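Local coordinates for protein endoglucanase (Fervidobacterium pennivorans DSM 9078, PDB 6KDD) that probably hydrolyses beta-glucosidic bonds in glucans, as a TIM-barrel enzyme of glycoside hydrolase family 5, at residues Y46-K51 / L92-T97; I99-H104 / F138-N143; S240-V245 / K281-F286. All coordinates share one frame; numbering follows the deposited sequence.

Contact 1: residues Y46-K51 / L92-T97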
loop_
_atom_site.group_PDB
_atom_site.type_symbol
_atom_site.label_atom_id
_atom_site.label_comp_id
_atom_site.label_asym_id
_atom_site.label_seq_id
_atom_site.Cartn_x
_atom_site.Cartn_y
_atom_site.Cartn_z
ATOM N N TYR A 46 11.712 12.238 -8.138
ATOM C CA TYR A 46 11.474 11.606 -6.857
ATOM C C TYR A 46 12.049 10.193 -6.823
ATOM O O TYR A 46 12.404 9.715 -5.762
ATOM C CB TYR A 46 9.976 11.537 -6.567
ATOM C CG TYR A 46 9.308 12.888 -6.369
ATOM C CD1 TYR A 46 10.043 14.041 -6.149
ATOM C CD2 TYR A 46 7.925 12.985 -6.329
ATOM C CE1 TYR A 46 9.432 15.275 -5.949
ATOM C CE2 TYR A 46 7.290 14.212 -6.134
ATOM C CZ TYR A 46 8.045 15.358 -5.943
ATOM O OH TYR A 46 7.403 16.539 -5.737
ATOM N N PHE A 47 11.983 9.461 -7.938
ATOM C CA PHE A 47 12.434 8.077 -7.907
ATOM C C PHE A 47 13.948 8.036 -7.675
ATOM O O PHE A 47 14.440 7.172 -6.953
ATOM C CB PHE A 47 11.934 7.292 -9.120
ATOM C CG PHE A 47 10.418 7.249 -9.195
ATOM C CD1 PHE A 47 9.688 6.652 -8.180
ATOM C CD2 PHE A 47 9.737 7.843 -10.245
ATOM C CE1 PHE A 47 8.293 6.675 -8.181
ATOM C CE2 PHE A 47 8.338 7.877 -10.249
ATOM C CZ PHE A 47 7.620 7.279 -9.227
ATOM N N GLU A 48 14.685 8.979 -8.259
ATOM C CA GLU A 48 16.137 8.990 -8.028
ATOM C C GLU A 48 16.432 9.297 -6.555
ATOM O O GLU A 48 17.314 8.684 -5.953
ATOM C CB GLU A 48 16.762 10.110 -8.867
ATOM C CG GLU A 48 18.221 9.865 -9.161
ATOM C CD GLU A 48 18.925 11.053 -9.810
ATOM O OE1 GLU A 48 18.231 12.031 -10.215
ATOM O OE2 GLU A 48 20.176 11.002 -9.907
ATOM N N ILE A 49 15.727 10.311 -6.031
ATOM C CA ILE A 49 15.819 10.739 -4.637
ATOM C C ILE A 49 15.579 9.570 -3.681
ATOM O O ILE A 49 16.331 9.397 -2.726
ATOM C CB ILE A 49 14.910 11.962 -4.395
ATOM C CG1 ILE A 49 15.484 13.221 -5.071
ATOM C CG2 ILE A 49 14.683 12.187 -2.914
ATOM C CD1 ILE A 49 14.523 14.343 -5.256
ATOM N N ILE A 50 14.514 8.765 -3.919
ATOM C CA ILE A 50 14.079 7.671 -3.065
ATOM C C ILE A 50 15.112 6.544 -3.147
ATOM O O ILE A 50 15.463 5.916 -2.147
ATOM C CB ILE A 50 12.663 7.240 -3.579
ATOM C CG1 ILE A 50 11.629 8.282 -3.124
ATOM C CG2 ILE A 50 12.274 5.803 -3.203
ATOM C CD1 ILE A 50 10.241 8.172 -3.795
ATOM N N LYS A 51 15.603 6.262 -4.367
ATOM C CA LYS A 51 16.548 5.157 -4.493
ATOM C C LYS A 51 17.847 5.532 -3.780
ATOM O O LYS A 51 18.415 4.709 -3.076
ATOM C CB LYS A 51 16.832 4.859 -5.973
ATOM C CG LYS A 51 17.855 3.739 -6.239
ATOM C CD LYS A 51 17.389 2.349 -5.812
ATOM C CE LYS A 51 18.509 1.348 -6.037
ATOM N NZ LYS A 51 18.015 -0.039 -5.917
ATOM N N LEU A 92 11.102 2.006 -12.411
ATOM C CA LEU A 92 11.860 0.838 -12.847
ATOM C C LEU A 92 13.260 1.205 -13.363
ATOM O O LEU A 92 14.216 0.474 -13.140
ATOM C CB LEU A 92 11.032 0.083 -13.894
ATOM C CG LEU A 92 9.823 -0.681 -13.352
ATOM C CD1 LEU A 92 9.019 -1.268 -14.520
ATOM C CD2 LEU A 92 10.224 -1.785 -12.359
ATOM N N GLU A 93 13.404 2.354 -14.033
ATOM C CA GLU A 93 14.684 2.829 -14.517
ATOM C C GLU A 93 15.571 3.275 -13.364
ATOM O O GLU A 93 16.769 3.382 -13.543
ATOM C CB GLU A 93 14.557 4.081 -15.391
ATOM C CG GLU A 93 13.827 3.807 -16.681
ATOM C CD GLU A 93 13.327 5.084 -17.368
ATOM O OE1 GLU A 93 12.779 4.956 -18.474
ATOM O OE2 GLU A 93 13.493 6.230 -16.801
ATOM N N ASN A 94 14.998 3.489 -12.178
ATOM C CA ASN A 94 15.809 3.766 -11.012
ATOM C C ASN A 94 16.088 2.491 -10.226
ATOM O O ASN A 94 16.521 2.590 -9.088
ATOM C CB ASN A 94 15.169 4.862 -10.150
ATOM C CG ASN A 94 15.417 6.225 -10.757
ATOM O OD1 ASN A 94 16.463 6.838 -10.531
ATOM N ND2 ASN A 94 14.438 6.726 -11.492
ATOM N N ASN A 95 15.807 1.320 -10.821
ATOM C CA ASN A 95 16.001 0.006 -10.230
ATOM C C ASN A 95 15.229 -0.126 -8.920
ATOM O O ASN A 95 15.712 -0.781 -8.000
ATOM C CB ASN A 95 17.489 -0.327 -9.995
ATOM C CG ASN A 95 18.286 -0.279 -11.292
ATOM O OD1 ASN A 95 17.906 -0.884 -12.283
ATOM N ND2 ASN A 95 19.365 0.487 -11.313
ATOM N N LEU A 96 14.023 0.452 -8.852
ATOM C CA LEU A 96 13.126 0.238 -7.716
ATOM C C LEU A 96 12.117 -0.833 -8.106
ATOM O O LEU A 96 11.740 -0.932 -9.266
ATOM C CB LEU A 96 12.370 1.552 -7.406
ATOM C CG LEU A 96 13.196 2.690 -6.810
ATOM C CD1 LEU A 96 12.398 4.012 -6.927
ATOM C CD2 LEU A 96 13.498 2.414 -5.330
ATOM N N THR A 97 11.751 -1.695 -7.150
ATOM C CA THR A 97 10.578 -2.531 -7.268
ATOM C C THR A 97 9.342 -1.631 -7.201
ATOM O O THR A 97 9.321 -0.628 -6.473
ATOM C CB THR A 97 10.567 -3.587 -6.156
ATOM O OG1 THR A 97 11.753 -4.397 -6.277
ATOM C CG2 THR A 97 9.287 -4.407 -6.148
#

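Contact 2: residues I99-H104 / F138-N143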
loop_
_atom_site.group_PDB
_atom_site.type_symbol
_atom_site.label_atom_id
_atom_site.label_comp_id
_atom_site.label_asym_id
_atom_site.label_seq_id
_atom_site.Cartn_x
_atom_site.Cartn_y
_atom_site.Cartn_z
ATOM N N ILE A 99 5.051 -1.374 -7.038
ATOM C CA ILE A 99 3.751 -1.963 -6.813
ATOM C C ILE A 99 2.709 -0.946 -7.267
ATOM O O ILE A 99 2.694 0.202 -6.785
ATOM C CB ILE A 99 3.537 -2.303 -5.328
ATOM C CG1 ILE A 99 4.551 -3.337 -4.855
ATOM C CG2 ILE A 99 2.075 -2.746 -5.151
ATOM C CD1 ILE A 99 4.924 -3.260 -3.380
ATOM N N ILE A 100 1.849 -1.393 -8.188
ATOM C CA ILE A 100 0.702 -0.592 -8.594
ATOM C C ILE A 100 -0.572 -1.289 -8.107
ATOM O O ILE A 100 -0.699 -2.522 -8.157
ATOM C CB ILE A 100 0.666 -0.348 -10.119
ATOM C CG1 ILE A 100 0.686 -1.659 -10.921
ATOM C CG2 ILE A 100 1.813 0.574 -10.541
ATOM C CD1 ILE A 100 0.308 -1.457 -12.392
ATOM N N ASN A 101 -1.532 -0.472 -7.677
ATOM C CA ASN A 101 -2.774 -1.031 -7.177
ATOM C C ASN A 101 -3.968 -0.383 -7.881
ATOM O O ASN A 101 -3.820 0.427 -8.809
ATOM C CB ASN A 101 -2.861 -0.890 -5.651
ATOM C CG ASN A 101 -3.156 0.530 -5.217
ATOM O OD1 ASN A 101 -3.586 1.373 -6.013
ATOM N ND2 ASN A 101 -2.930 0.799 -3.938
ATOM N N THR A 102 -5.170 -0.739 -7.388
ATOM C CA THR A 102 -6.346 0.091 -7.546
ATOM C C THR A 102 -6.720 0.594 -6.139
ATOM O O THR A 102 -6.610 -0.150 -5.172
ATOM C CB THR A 102 -7.495 -0.694 -8.217
ATOM O OG1 THR A 102 -7.042 -1.033 -9.529
ATOM C CG2 THR A 102 -8.792 0.089 -8.306
ATOM N N HIS A 103 -7.149 1.851 -6.041
ATOM C CA HIS A 103 -7.281 2.524 -4.759
ATOM C C HIS A 103 -8.446 3.505 -4.835
ATOM O O HIS A 103 -8.625 4.174 -5.854
ATOM C CB HIS A 103 -5.963 3.319 -4.570
ATOM C CG HIS A 103 -5.476 3.563 -3.178
ATOM N ND1 HIS A 103 -6.058 4.511 -2.333
ATOM C CD2 HIS A 103 -4.378 3.120 -2.535
ATOM C CE1 HIS A 103 -5.338 4.623 -1.221
ATOM N NE2 HIS A 103 -4.317 3.770 -1.318
ATOM N N HIS A 104 -9.189 3.665 -3.735
ATOM C CA HIS A 104 -10.273 4.650 -3.652
ATOM C C HIS A 104 -11.315 4.445 -4.760
ATOM O O HIS A 104 -11.761 5.426 -5.373
ATOM C CB HIS A 104 -9.793 6.115 -3.571
ATOM C CG HIS A 104 -9.061 6.407 -2.293
ATOM N ND1 HIS A 104 -8.002 7.320 -2.199
ATOM C CD2 HIS A 104 -9.189 5.862 -1.059
ATOM C CE1 HIS A 104 -7.550 7.353 -0.943
ATOM N NE2 HIS A 104 -8.245 6.447 -0.242
ATOM N N PHE A 138 4.990 -5.383 -9.496
ATOM C CA PHE A 138 3.949 -6.200 -8.888
ATOM C C PHE A 138 2.602 -5.497 -8.987
ATOM O O PHE A 138 2.533 -4.258 -9.083
ATOM C CB PHE A 138 4.235 -6.473 -7.403
ATOM C CG PHE A 138 5.519 -7.156 -7.014
ATOM C CD1 PHE A 138 6.407 -7.693 -7.959
ATOM C CD2 PHE A 138 5.848 -7.266 -5.666
ATOM C CE1 PHE A 138 7.605 -8.277 -7.561
ATOM C CE2 PHE A 138 7.030 -7.878 -5.272
ATOM C CZ PHE A 138 7.892 -8.408 -6.222
ATOM N N PHE A 139 1.526 -6.308 -8.979
ATOM C CA PHE A 139 0.161 -5.801 -9.030
ATOM C C PHE A 139 -0.496 -5.980 -7.650
ATOM O O PHE A 139 -0.161 -6.915 -6.922
ATOM C CB PHE A 139 -0.705 -6.573 -10.023
ATOM C CG PHE A 139 -0.312 -6.463 -11.469
ATOM C CD1 PHE A 139 0.504 -5.424 -11.935
ATOM C CD2 PHE A 139 -0.745 -7.425 -12.365
ATOM C CE1 PHE A 139 0.877 -5.334 -13.274
ATOM C CE2 PHE A 139 -0.367 -7.331 -13.703
ATOM C CZ PHE A 139 0.433 -6.289 -14.159
ATOM N N GLU A 140 -1.395 -5.050 -7.278
ATOM C CA GLU A 140 -2.078 -5.188 -5.995
ATOM C C GLU A 140 -3.558 -4.949 -6.277
ATOM O O GLU A 140 -3.962 -3.882 -6.720
ATOM C CB GLU A 140 -1.481 -4.233 -4.947
ATOM C CG GLU A 140 -2.315 -4.193 -3.656
ATOM C CD GLU A 140 -1.821 -3.139 -2.667
ATOM O OE1 GLU A 140 -0.983 -2.290 -3.066
ATOM O OE2 GLU A 140 -2.264 -3.174 -1.481
ATOM N N ILE A 141 -4.376 -5.991 -6.103
ATOM C CA ILE A 141 -5.730 -5.917 -6.659
ATOM C C ILE A 141 -6.516 -4.718 -6.126
ATOM O O ILE A 141 -7.119 -3.956 -6.884
ATOM C CB ILE A 141 -6.475 -7.247 -6.397
ATOM C CG1 ILE A 141 -5.809 -8.350 -7.228
ATOM C CG2 ILE A 141 -7.958 -7.077 -6.728
ATOM C CD1 ILE A 141 -6.421 -9.726 -7.074
ATOM N N TYR A 142 -6.607 -4.597 -4.795
ATOM C CA TYR A 142 -7.390 -3.481 -4.292
ATOM C C TYR A 142 -6.887 -3.069 -2.900
ATOM O O TYR A 142 -6.609 -3.924 -2.093
ATOM C CB TYR A 142 -8.875 -3.858 -4.226
ATOM C CG TYR A 142 -9.685 -2.641 -3.909
ATOM C CD1 TYR A 142 -9.688 -1.577 -4.793
ATOM C CD2 TYR A 142 -10.306 -2.483 -2.679
ATOM C CE1 TYR A 142 -10.339 -0.399 -4.494
ATOM C CE2 TYR A 142 -11.027 -1.331 -2.394
ATOM C CZ TYR A 142 -11.007 -0.285 -3.286
ATOM O OH TYR A 142 -11.682 0.866 -3.046
ATOM N N ASN A 143 -6.773 -1.761 -2.673
ATOM C CA ASN A 143 -6.350 -1.147 -1.415
ATOM C C ASN A 143 -7.502 -1.217 -0.395
ATOM O O ASN A 143 -8.585 -0.752 -0.686
ATOM C CB ASN A 143 -5.990 0.334 -1.638
ATOM C CG ASN A 143 -5.619 1.053 -0.351
ATOM O OD1 ASN A 143 -6.367 1.917 0.124
ATOM N ND2 ASN A 143 -4.503 0.679 0.236
HETATM O O HOH W 1 -9.070 2.243 -1.353
#

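Contact 3: residues S240-V245 / K281-F286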
loop_
_atom_site.group_PDB
_atom_site.type_symbol
_atom_site.label_atom_id
_atom_site.label_comp_id
_atom_site.label_asym_id
_atom_site.label_seq_id
_atom_site.Cartn_x
_atom_site.Cartn_y
_atom_site.Cartn_z
ATOM N N SER A 240 2.636 -7.948 19.750
ATOM C CA SER A 240 1.485 -8.848 19.754
ATOM C C SER A 240 0.759 -8.792 18.417
ATOM O O SER A 240 0.348 -9.823 17.891
ATOM C CB SER A 240 0.484 -8.553 20.854
ATOM O OG SER A 240 1.142 -8.406 22.090
ATOM N N HIS A 241 0.514 -7.579 17.910
ATOM C CA HIS A 241 -0.198 -7.502 16.646
ATOM C C HIS A 241 0.619 -8.190 15.546
ATOM O O HIS A 241 0.074 -8.888 14.692
ATOM C CB HIS A 241 -0.522 -6.036 16.326
ATOM C CG HIS A 241 -1.277 -5.359 17.415
ATOM N ND1 HIS A 241 -1.255 -3.991 17.598
ATOM C CD2 HIS A 241 -2.051 -5.859 18.404
ATOM C CE1 HIS A 241 -2.020 -3.673 18.627
ATOM N NE2 HIS A 241 -2.513 -4.802 19.135
ATOM N N PHE A 242 1.940 -7.989 15.562
ATOM C CA PHE A 242 2.741 -8.474 14.445
ATOM C C PHE A 242 2.993 -9.978 14.582
ATOM O O PHE A 242 3.150 -10.672 13.581
ATOM C CB PHE A 242 4.062 -7.713 14.387
ATOM C CG PHE A 242 3.963 -6.391 13.660
ATOM C CD1 PHE A 242 2.838 -5.585 13.792
ATOM C CD2 PHE A 242 4.975 -5.995 12.792
ATOM C CE1 PHE A 242 2.742 -4.379 13.103
ATOM C CE2 PHE A 242 4.876 -4.786 12.094
ATOM C CZ PHE A 242 3.766 -3.984 12.258
ATOM N N LYS A 243 3.073 -10.463 15.833
ATOM C CA LYS A 243 3.230 -11.897 16.079
ATOM C C LYS A 243 1.984 -12.624 15.599
ATOM O O LYS A 243 2.081 -13.697 15.014
ATOM C CB LYS A 243 3.585 -12.197 17.537
ATOM C CG LYS A 243 4.080 -13.619 17.786
ATOM C CD LYS A 243 4.594 -13.855 19.201
ATOM C CE LYS A 243 3.528 -14.451 20.095
ATOM N NZ LYS A 243 3.095 -15.784 19.606
ATOM N N TYR A 244 0.819 -11.989 15.791
ATOM C CA TYR A 244 -0.464 -12.509 15.344
ATOM C C TYR A 244 -0.489 -12.697 13.826
ATOM O O TYR A 244 -1.107 -13.643 13.314
ATOM C CB TYR A 244 -1.541 -11.541 15.831
ATOM C CG TYR A 244 -2.952 -11.768 15.353
ATOM C CD1 TYR A 244 -3.367 -11.352 14.097
ATOM C CD2 TYR A 244 -3.904 -12.337 16.195
ATOM C CE1 TYR A 244 -4.681 -11.512 13.681
ATOM C CE2 TYR A 244 -5.226 -12.497 15.800
ATOM C CZ TYR A 244 -5.612 -12.088 14.535
ATOM O OH TYR A 244 -6.897 -12.293 14.126
ATOM N N VAL A 245 0.107 -11.739 13.092
ATOM C CA VAL A 245 0.126 -11.835 11.633
ATOM C C VAL A 245 1.131 -12.912 11.224
ATOM O O VAL A 245 0.850 -13.739 10.376
ATOM C CB VAL A 245 0.436 -10.475 10.966
ATOM C CG1 VAL A 245 0.392 -10.602 9.432
ATOM C CG2 VAL A 245 -0.584 -9.438 11.393
ATOM N N LYS A 281 11.101 -1.644 12.862
ATOM C CA LYS A 281 11.924 -2.716 13.424
ATOM C C LYS A 281 11.096 -3.969 13.691
ATOM O O LYS A 281 11.593 -5.079 13.553
ATOM C CB LYS A 281 12.614 -2.302 14.720
ATOM C CG LYS A 281 13.690 -1.241 14.548
ATOM C CD LYS A 281 14.188 -0.735 15.880
ATOM C CE LYS A 281 15.676 -0.963 16.057
ATOM N NZ LYS A 281 16.480 0.075 15.364
ATOM N N MET A 282 9.814 -3.816 14.025
ATOM C CA MET A 282 8.987 -4.995 14.244
ATOM C C MET A 282 8.725 -5.721 12.930
ATOM O O MET A 282 8.700 -6.952 12.893
ATOM C CB MET A 282 7.655 -4.675 14.930
ATOM C CG MET A 282 7.116 -5.831 15.783
ATOM S SD MET A 282 8.209 -6.146 17.222
ATOM C CE MET A 282 7.717 -4.834 18.339
ATOM N N ALA A 283 8.521 -4.971 11.841
ATOM C CA ALA A 283 8.305 -5.609 10.543
ATOM C C ALA A 283 9.580 -6.368 10.154
ATOM O O ALA A 283 9.521 -7.518 9.727
ATOM C CB ALA A 283 7.930 -4.528 9.511
ATOM N N GLU A 284 10.746 -5.761 10.391
ATOM C CA GLU A 284 12.025 -6.405 10.102
ATOM C C GLU A 284 12.224 -7.663 10.946
ATOM O O GLU A 284 12.618 -8.705 10.415
ATOM C CB GLU A 284 13.172 -5.406 10.256
ATOM C CG GLU A 284 13.166 -4.399 9.126
ATOM C CD GLU A 284 14.357 -3.484 8.974
ATOM O OE1 GLU A 284 14.961 -3.108 10.005
ATOM O OE2 GLU A 284 14.651 -3.125 7.800
ATOM N N GLU A 285 11.865 -7.579 12.236
ATOM C CA GLU A 285 11.986 -8.696 13.159
ATOM C C GLU A 285 11.202 -9.881 12.625
ATOM O O GLU A 285 11.724 -10.987 12.676
ATOM C CB GLU A 285 11.548 -8.312 14.574
ATOM C CG GLU A 285 11.564 -9.459 15.587
ATOM C CD GLU A 285 11.249 -8.964 16.987
ATOM O OE1 GLU A 285 12.012 -8.118 17.477
ATOM O OE2 GLU A 285 10.217 -9.374 17.569
ATOM N N PHE A 286 9.986 -9.659 12.094
ATOM C CA PHE A 286 9.144 -10.774 11.681
ATOM C C PHE A 286 9.246 -11.047 10.181
ATOM O O PHE A 286 8.452 -11.810 9.627
ATOM C CB PHE A 286 7.670 -10.591 12.067
ATOM C CG PHE A 286 7.366 -10.655 13.552
ATOM C CD1 PHE A 286 7.186 -11.876 14.196
ATOM C CD2 PHE A 286 7.272 -9.502 14.321
ATOM C CE1 PHE A 286 6.910 -11.945 15.558
ATOM C CE2 PHE A 286 6.976 -9.566 15.680
ATOM C CZ PHE A 286 6.808 -10.789 16.299
#

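Contact 1: residues Y46-K51 / L92-T97
Leu96 reaches into the side of helix 45-53, where its CD1 methyl lies 4.0 Å from Phe47 CB and 4.1 Å from Ile50 CG2. The leucine side chain crosses both at about a right angle, and the same methyl touches both, while CD2 turns to the aliphatic chain of Lys51, 3.9 Å from its CD. This apolar wedge is the tightly packed part of the contact. Asn94 fits next to it with its amide against the helix backbone: OD1 lies 3.3 Å from Glu48 CA, and ND2 comes within 3.5 Å of Phe47 CB. ND2 is hydrogen-bonded to Arg90 O, which helps to hold the orientation of the amide.

Toward solvent the contact thins to Glu48, Asn95 and the tip of Lys51. The lysine leaves the backbone with CG anti to N and bends at chi2 (67°), a course that carries its methylenes past the carbonyl of Asn94 and NZ to Asn95 O at 3.2 Å. This hydrogen bond arrives from above the carbonyl plane, 48° out of it. An alanine in place of Lys51 would probably leave Asn95 O without this donor and uncover the CD2 side of Leu96. Asn95, with positive phi, is the C-prime residue of the Schellman motif that ends helix 78-93.

Beneath the wedge, Val58 of strand 57-60 receives Phe47, Ile50 and Leu96, and Phe47 also packs on Val87 and Ala91 of helix 78-93. The contact thus joins two successive outer helices of the barrel over the strand between them, at the turn leading into strand 97-101.

Contact 2: residues I99-H104 / F138-N143
The imidazole of His103 and the carboxamide of Asn143 lie stacked, their planes only 7° apart. Asn143 CB sits over the ring face, 3.7 Å from its centroid, as a CH-pi contact. OD1 is 3.1 Å from His103 NE2, yet it stands over the face, and the pair is a stacking contact with no hydrogen bond. The amide finds its bonds elsewhere: OD1 accepts from a water at 3.1 Å, which in turn accepts from His104 N at 2.8 Å, and ND2 is hydrogen-bonded to Glu260 OE2.

The two strands pair in parallel. Ile100 is gripped through both its polar backbone atoms, its N donating to Phe138 O in a nearly straight bond (N-H...O 167°) and its O accepting from Glu140 N at 2.8 Å, a more bent one. The next bond, Thr102 N to Glu140 O at 3.4 Å, is weak. Beyond the strands, Asn143 N donates to Thr102 O at 3.0 Å.

Glu140, its CG anti to the backbone N (chi1 171°), lies alongside Asn101, with OE1 3.5 Å from Asn101 CB. Its carboxylate forms a salt bridge through OE1 with Arg59 NE, and Asn101 OD1 accepts from Ile62 N. Tyr142 OH is hydrogen-bonded to Phe105 N. These polar side chains gather at the C-terminal ends of the strands, where family 5 enzymes carry their active site.

Strands 97-101 and 137-140 are neighbours in the closed parallel barrel, flanked by strands 57-60 and 174-177. On the outside of this wall, Ile100 and Thr102 pack on helix 112-129 and Phe139 on helix 151-168.

Contact 3: residues S240-V245 / K281-F286
Phe242 projects from helix 232-252 against Met282, Ala283 and Phe286, and its neighbours change from root to tip. At the root, CB lies obliquely above the CD2-CE2 side of the Phe286 ring, 3.7 Å from Phe286 CD2. With CG anti to its own carbonyl carbon (chi1 -84°), the ring of Phe242 then turns along helix 269-285. Its CG is 3.8 Å from Met282 CG, and its CD2 is 3.7 Å from Met282 CB; CB and CG of the methionine thus meet the CG-CD2 part of the ring. Farther out, CE2 reaches the helix backbone, 3.7 Å from Ala283 N and 4.0 Å from Ala283 CB; Ala283 CA lies in the plane of the ring, at its edge. Beyond the two helices, the same phenyl meets Tyr204 edge-to-face and touches Leu258.

Phe286, the first residue to leave helical geometry after helix 269-285, returns the contact from the other direction. One face of its ring lies over the peptide joining Phe242 to Lys243, with Lys243 N 3.8 Å above the plane and offset toward the rim. Its far end follows the lysine, CE1 at 3.7 Å from Lys243 CA and CZ next to CB. Only the base of Lys243 takes part; its chain bends away at chi3 and chi4, and NZ forms a salt bridge with Asp247.

No hydrogen bond crosses between the segments, and the contact is made by van der Waals packing of aromatic rings on aliphatic groups and backbone. Such packing of neighbouring outer helices is characteristic of the (beta/alpha)8 barrel: helix 232-252 leads into strand 256-261, and helix 269-285 is the helix of the beta-alpha-beta crossover from that strand to strand 289-292.

From the N terminus, contact 1 closes first, bringing helix 45-53 to the end of helix 78-93 after a loop that includes strand 57-60. The chain runs straight on through strand 97-101 into contact 2, whose loop through helix 112-129 ends at strand 137-140. Contact 3 closes last, joining helices 232-252 and 269-285 around strand 256-261. The three stand in series, neither nested nor crossed. Contacts 1 and 2 touch where Thr97 CG2 packs on Phe138 CE2 (4.2 Å); contact 3 is about 13 Å from either at the nearest atoms. Contact 2 builds the barrel wall, while contacts 1 and 3 join helices of its outer layer.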